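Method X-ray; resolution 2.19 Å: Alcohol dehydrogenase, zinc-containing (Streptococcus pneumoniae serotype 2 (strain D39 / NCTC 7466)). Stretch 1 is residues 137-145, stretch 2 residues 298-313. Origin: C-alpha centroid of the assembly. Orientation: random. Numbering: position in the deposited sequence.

Stretch 1 137-145: LYHTPEDLS
Stretch 2, residues 298-313: STNTTPQLLKALESHK

Stretch 1 leaves a helix at L137, runs extended as a strand through H139 (phi/psi near -131/134 at Y138), then stays extended through T140 and P141. A type I turn from P141 to L144 follows, with E142 and D143 at its corners (-73/-10 and -82/-17), and S145 caps the next helix with its p rotamer. Stretch 2 begins at S298; T299 has positive phi (71/20) and starts a type I turn that ends at T302. The chain then runs into a helix through P303 to L309; H312 breaks away with phi/psi 61/41. Both segments run in the same general direction: the CA atoms of Y138 and P303 lie 8.2 Å apart at one end, and those of D143 and E310 close to 6.2 Å at the other. The contact buries 515 Å² in total.

The T299-T302 turn is held by T299 O, which accepts from T302 N at 3.2 Å and from T302 OG1 at 2.9 Å. That second bond goes with the m rotamer of T302, which leaves CG2 free for the tyrosine. Y138 (chi1 m, chi2 -88°) points toward the helix and lays one ring face against that methyl: T302 CG2 sits 3.9 Å from the centroid of the Y138 ring, 13° off the normal, a CH-pi contact. P303 adds an oblique apolar touch, its CG 3.9 Å from Y138 CE1. At the ring's tip, water 1 links the segments, 2.4 Å from Y138 OH and donating to T299 OG1 at 2.8 Å.

Midway, L306 (m, t) leaves the backbone sideways, but its end comes nearer to stretch 1. Its CD2 lies 3.8 Å from P141 CD and 4.2 Å from L144 CD1, so one leucine meets residues from both ends of the P141-L144 turn. L144 (m, t) starts sideways but brings its tip in, placing CD1 3.9 Å from L309 CB and CD2 3.6 Å from L309 O.

The polar end is looser. D143 (chi1 t) has its CA-to-CB bond toward stretch 2, and its OD2 accepts a weak hydrogen bond from H312 NE2 at 3.1 Å, with an angle of 125°; the m rotamer of H312 carries the ring to it. The same D143 OD2 lies 3.0 Å from E310 O, a pair of acceptors that cannot bond to each other as they stand. E310 (m, t) places its OE2 3.4 Å from P141 CG. D143 and E310 are poorly ordered, so their contacts are less certain than the leucine and proline packing.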

# COMPACT_ATOMS: atom_id res chain seq x y z
N LEU A 137 -17.76 -18.64 15.51
CA LEU A 137 -17.88 -18.54 16.96
C LEU A 137 -16.54 -18.83 17.63
O LEU A 137 -15.72 -19.59 17.11
CB LEU A 137 -18.93 -19.52 17.48
CG LEU A 137 -20.35 -19.38 16.93
CD1 LEU A 137 -21.27 -20.42 17.57
CD2 LEU A 137 -20.86 -17.98 17.21
N TYR A 138 -16.33 -18.23 18.80
CA TYR A 138 -15.16 -18.49 19.63
C TYR A 138 -15.60 -18.76 21.06
O TYR A 138 -16.41 -18.01 21.61
CB TYR A 138 -14.18 -17.33 19.60
CG TYR A 138 -13.53 -17.17 18.25
CD1 TYR A 138 -12.37 -17.87 17.93
CD2 TYR A 138 -14.09 -16.34 17.29
CE1 TYR A 138 -11.78 -17.73 16.70
CE2 TYR A 138 -13.51 -16.19 16.06
CZ TYR A 138 -12.35 -16.90 15.76
OH TYR A 138 -11.76 -16.77 14.53
N HIS A 139 -15.05 -19.81 21.66
CA HIS A 139 -15.32 -20.08 23.06
C HIS A 139 -14.76 -18.95 23.93
O HIS A 139 -13.65 -18.48 23.70
CB HIS A 139 -14.69 -21.42 23.46
CG HIS A 139 -15.40 -22.61 22.89
ND1 HIS A 139 -16.64 -23.02 23.34
CD2 HIS A 139 -15.06 -23.46 21.90
CE1 HIS A 139 -17.02 -24.08 22.66
NE2 HIS A 139 -16.08 -24.37 21.78
N THR A 140 -15.55 -18.50 24.91
CA THR A 140 -14.97 -17.33 25.57
C THR A 140 -14.17 -17.74 26.82
O THR A 140 -14.62 -18.60 27.59
CB THR A 140 -16.05 -16.33 25.97
OG1 THR A 140 -17.04 -16.99 26.78
CG2 THR A 140 -16.71 -15.73 24.74
N PRO A 141 -13.00 -17.13 27.03
CA PRO A 141 -12.28 -17.36 28.29
C PRO A 141 -13.04 -16.77 29.46
O PRO A 141 -13.63 -15.69 29.36
CB PRO A 141 -10.94 -16.63 28.07
CG PRO A 141 -10.85 -16.38 26.59
CD PRO A 141 -12.27 -16.25 26.11
N GLU A 142 -13.04 -17.49 30.59
CA GLU A 142 -13.75 -17.02 31.78
C GLU A 142 -13.05 -15.84 32.45
O GLU A 142 -13.64 -15.23 33.35
CB GLU A 142 -13.91 -18.15 32.80
CG GLU A 142 -14.77 -19.32 32.32
CD GLU A 142 -15.15 -20.27 33.44
OE1 GLU A 142 -15.31 -19.80 34.59
OE2 GLU A 142 -15.29 -21.49 33.18
N ASP A 143 -11.83 -15.50 32.04
CA ASP A 143 -11.08 -14.43 32.69
C ASP A 143 -11.48 -13.04 32.19
O ASP A 143 -11.16 -12.04 32.85
CB ASP A 143 -9.58 -14.65 32.45
CG ASP A 143 -8.71 -13.69 33.25
OD1 ASP A 143 -9.13 -13.28 34.35
OD2 ASP A 143 -7.61 -13.35 32.75
N LEU A 144 -12.16 -12.94 31.06
CA LEU A 144 -12.45 -11.65 30.46
C LEU A 144 -13.87 -11.21 30.76
O LEU A 144 -14.80 -12.02 30.85
CB LEU A 144 -12.21 -11.70 28.94
CG LEU A 144 -10.76 -11.88 28.48
CD1 LEU A 144 -10.64 -11.73 26.97
CD2 LEU A 144 -9.84 -10.90 29.20
N SER A 145 -14.03 -9.90 30.92
CA SER A 145 -15.34 -9.29 31.10
C SER A 145 -16.14 -9.28 29.80
O SER A 145 -15.58 -9.23 28.70
CB SER A 145 -15.18 -7.86 31.61
OG SER A 145 -14.66 -7.04 30.57
N SER A 298 -10.93 -9.04 8.92
CA SER A 298 -11.22 -10.46 8.73
C SER A 298 -11.55 -11.19 10.03
O SER A 298 -12.37 -12.11 10.02
CB SER A 298 -10.03 -11.17 8.06
OG SER A 298 -10.19 -11.13 6.66
N THR A 299 -10.94 -10.75 11.13
CA THR A 299 -10.97 -11.36 12.47
C THR A 299 -10.16 -12.66 12.54
O THR A 299 -10.30 -13.43 13.50
CB THR A 299 -12.40 -11.58 13.02
OG1 THR A 299 -13.06 -12.65 12.36
CG2 THR A 299 -13.22 -10.33 12.86
N ASN A 300 -9.23 -12.89 11.60
CA ASN A 300 -8.32 -14.02 11.76
C ASN A 300 -7.42 -13.87 12.99
O ASN A 300 -6.92 -14.88 13.50
CB ASN A 300 -7.48 -14.19 10.49
CG ASN A 300 -6.71 -12.95 10.12
OD1 ASN A 300 -7.25 -11.85 10.07
ND2 ASN A 300 -5.42 -13.11 9.89
N THR A 301 -7.23 -12.65 13.50
CA THR A 301 -6.38 -12.45 14.68
C THR A 301 -7.11 -12.64 16.00
O THR A 301 -6.45 -12.63 17.04
CB THR A 301 -5.73 -11.05 14.68
OG1 THR A 301 -6.75 -10.05 14.79
CG2 THR A 301 -4.91 -10.82 13.40
N THR A 302 -8.44 -12.79 15.99
CA THR A 302 -9.22 -12.97 17.22
C THR A 302 -8.59 -13.94 18.22
O THR A 302 -8.54 -13.60 19.41
CB THR A 302 -10.65 -13.41 16.87
OG1 THR A 302 -11.26 -12.44 16.01
CG2 THR A 302 -11.49 -13.56 18.14
N PRO A 303 -8.08 -15.13 17.84
CA PRO A 303 -7.38 -15.97 18.84
C PRO A 303 -6.17 -15.30 19.46
O PRO A 303 -5.92 -15.46 20.67
CB PRO A 303 -6.96 -17.20 18.02
CG PRO A 303 -7.87 -17.23 16.86
CD PRO A 303 -8.18 -15.80 16.53
N GLN A 304 -5.37 -14.59 18.66
CA GLN A 304 -4.18 -13.94 19.20
C GLN A 304 -4.57 -12.78 20.12
O GLN A 304 -3.92 -12.56 21.16
CB GLN A 304 -3.29 -13.46 18.05
CG GLN A 304 -2.03 -12.69 18.48
CD GLN A 304 -1.25 -12.07 17.30
OE1 GLN A 304 -1.81 -11.79 16.23
NE2 GLN A 304 0.05 -11.84 17.51
N LEU A 305 -5.64 -12.06 19.79
CA LEU A 305 -6.09 -10.97 20.65
C LEU A 305 -6.66 -11.51 21.95
O LEU A 305 -6.46 -10.91 23.01
CB LEU A 305 -7.13 -10.10 19.95
CG LEU A 305 -6.71 -9.28 18.73
CD1 LEU A 305 -7.95 -8.74 18.02
CD2 LEU A 305 -5.79 -8.15 19.13
N LEU A 306 -7.38 -12.62 21.89
CA LEU A 306 -7.85 -13.27 23.12
C LEU A 306 -6.67 -13.62 24.03
O LEU A 306 -6.70 -13.35 25.24
CB LEU A 306 -8.65 -14.52 22.78
CG LEU A 306 -10.08 -14.35 22.26
CD1 LEU A 306 -10.54 -15.68 21.68
CD2 LEU A 306 -11.02 -13.89 23.38
N LYS A 307 -5.61 -14.20 23.45
CA LYS A 307 -4.41 -14.50 24.24
C LYS A 307 -3.80 -13.23 24.81
O LYS A 307 -3.50 -13.15 26.01
CB LYS A 307 -3.38 -15.25 23.39
CG LYS A 307 -3.75 -16.69 23.00
CD LYS A 307 -2.49 -17.42 22.47
CE LYS A 307 -2.82 -18.62 21.63
NZ LYS A 307 -1.91 -18.70 20.43
N ALA A 308 -3.64 -12.20 23.97
CA ALA A 308 -3.05 -10.94 24.42
C ALA A 308 -3.96 -10.14 25.36
O ALA A 308 -3.52 -9.08 25.82
CB ALA A 308 -2.66 -10.08 23.21
N LEU A 309 -5.17 -10.61 25.68
CA LEU A 309 -6.06 -9.94 26.63
C LEU A 309 -6.19 -10.67 27.96
O LEU A 309 -6.35 -10.02 28.99
CB LEU A 309 -7.46 -9.75 26.04
CG LEU A 309 -7.68 -8.74 24.92
CD1 LEU A 309 -9.17 -8.55 24.70
CD2 LEU A 309 -6.96 -7.41 25.20
N GLU A 310 -6.20 -12.01 27.94
CA GLU A 310 -6.21 -12.77 29.19
C GLU A 310 -5.01 -12.45 30.05
O GLU A 310 -5.06 -12.59 31.28
CB GLU A 310 -6.24 -14.27 28.89
CG GLU A 310 -7.35 -14.74 27.95
CD GLU A 310 -7.12 -16.16 27.46
OE1 GLU A 310 -6.56 -16.97 28.24
OE2 GLU A 310 -7.48 -16.47 26.30
N SER A 311 -3.91 -12.02 29.42
CA SER A 311 -2.71 -11.55 30.09
C SER A 311 -2.84 -10.11 30.59
O SER A 311 -1.93 -9.63 31.26
CB SER A 311 -1.53 -11.64 29.13
OG SER A 311 -1.64 -10.67 28.10
N HIS A 312 -3.92 -9.42 30.24
CA HIS A 312 -4.20 -8.06 30.71
C HIS A 312 -3.11 -7.07 30.30
O HIS A 312 -2.73 -6.19 31.07
CB HIS A 312 -4.42 -8.05 32.22
CG HIS A 312 -5.61 -8.84 32.65
ND1 HIS A 312 -6.91 -8.42 32.42
CD2 HIS A 312 -5.71 -10.04 33.26
CE1 HIS A 312 -7.75 -9.32 32.88
NE2 HIS A 312 -7.05 -10.32 33.40
N LYS A 313 -2.62 -7.20 29.06
CA LYS A 313 -1.74 -6.18 28.50
C LYS A 313 -2.48 -4.85 28.38
O LYS A 313 -2.10 -3.85 29.02
CB LYS A 313 -1.21 -6.63 27.13
CG LYS A 313 -0.38 -7.92 27.17
CD LYS A 313 0.72 -7.83 28.21
CE LYS A 313 1.02 -9.19 28.81
NZ LYS A 313 2.03 -9.16 29.91
O HOH W 1 -12.65 -15.36 12.74